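Local coordinates for sigma-54 interaction domain protein (Enterococcus faecalis, PDB 3GDW), which probably serves, through this PTS EIIA mannose-type domain of a longer sigma-54 interaction protein, in phosphotransferase-linked control of transcription, at the interface of chains A and B. Numbering follows the deposited sequence. Chains: chain A/B, Sigma-54 interaction domain protein.

The interface of chains A and B. Residues chain A 12, 40, 72; chain B 23, 27, 98-99.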
# COMPACT_ATOMS: atom_id res chain seq x y z
N HIS A 12 0.21 5.71 7.51
CA HIS A 12 1.23 6.66 7.93
C HIS A 12 1.72 7.59 6.86
O HIS A 12 2.20 7.17 5.81
CB HIS A 12 2.40 5.91 8.55
CG HIS A 12 2.04 5.30 9.85
ND1 HIS A 12 1.79 6.05 10.98
CD2 HIS A 12 1.81 4.01 10.20
CE1 HIS A 12 1.44 5.25 11.97
NE2 HIS A 12 1.46 4.00 11.52
N LEU A 40 3.64 11.31 11.44
CA LEU A 40 4.62 10.61 12.26
C LEU A 40 4.73 11.13 13.70
O LEU A 40 5.10 10.38 14.59
CB LEU A 40 5.97 10.61 11.56
CG LEU A 40 5.94 10.00 10.16
CD1 LEU A 40 7.35 9.85 9.61
CD2 LEU A 40 5.18 8.66 10.14
N MSE A 72 0.85 -0.14 8.95
CA MSE A 72 1.97 -0.47 9.81
C MSE A 72 1.52 -0.92 11.14
O MSE A 72 0.40 -0.65 11.55
CB MSE A 72 2.88 0.73 10.00
CG MSE A 72 3.12 1.47 8.73
SE MSE A 72 4.94 1.53 8.56
CE MSE A 72 5.31 3.25 9.43
N THR B 23 7.36 9.20 4.17
CA THR B 23 7.28 8.46 5.44
C THR B 23 8.52 7.59 5.71
O THR B 23 9.14 7.69 6.79
CB THR B 23 6.01 7.58 5.47
OG1 THR B 23 4.88 8.44 5.56
CG2 THR B 23 6.02 6.62 6.68
N LEU B 27 11.33 8.32 8.55
CA LEU B 27 11.64 7.29 9.54
C LEU B 27 13.12 6.89 9.53
O LEU B 27 13.68 6.66 10.58
CB LEU B 27 10.75 6.04 9.40
CG LEU B 27 9.29 6.29 9.81
CD1 LEU B 27 8.44 5.07 9.43
CD2 LEU B 27 9.17 6.65 11.30
N THR B 98 3.49 0.82 2.71
CA THR B 98 4.48 1.66 3.43
C THR B 98 5.66 0.85 3.95
O THR B 98 6.80 1.24 3.78
CB THR B 98 3.79 2.39 4.61
OG1 THR B 98 2.53 2.89 4.16
CG2 THR B 98 4.63 3.57 5.09
N MSE B 99 5.38 -0.30 4.57
CA MSE B 99 6.41 -1.14 5.18
C MSE B 99 7.40 -1.65 4.19
O MSE B 99 8.59 -1.75 4.50
CB MSE B 99 5.79 -2.34 5.88
CG MSE B 99 5.09 -1.93 7.14
SE MSE B 99 6.36 -1.05 8.36
CE MSE B 99 8.05 -2.05 8.02
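A:Met72, a selenomethionine, reaches across the two-fold interface between two mannose-type PTS IIA domains toward B:Leu27, B:Thr98 and B:Met99. Domains of this type are often dimeric, which fits a two-fold pairing, but the structure alone does not show that this dimer forms in solution. In this family the histidine ending the first strand, here A:His12, is the expected phosphoryl acceptor, which places the patch beside the probable active site. From CB, the A:Met72 chain leaves with CG anti to the carbonyl carbon (chi1 -43°), and bends at chi2 and chi3 bring its tip to B:Leu27. CG and SE both face B:Met99, but the selenium-to-selenium approach is too short to be reliable and leaves that pair doubtful. The selenium of A:Met72 also comes 4.0 Å from the methyl CG2 of B:Thr98, at the start of helix 98-109, a distance whose weight the same clash limits. The terminal CE of A:Met72 meets CD1 of B:Leu27 tip to tip at 3.6 Å. On its other branch, CD2 of B:Leu27 stands 4.1 Å from CD1 of A:Leu40, whose side chain crosses it at a slant. CD2 of A:Leu40 in turn lies 4.1 Å from CG2 of B:Thr23. The opposite branch of B:Thr23 is polar: its hydroxyl OG1 donates to the backbone O of A:His12 at 3.0 Å. The C=O...OG1 angle of 106° and a position 51° out of the carbonyl plane show a donor sitting above that plane.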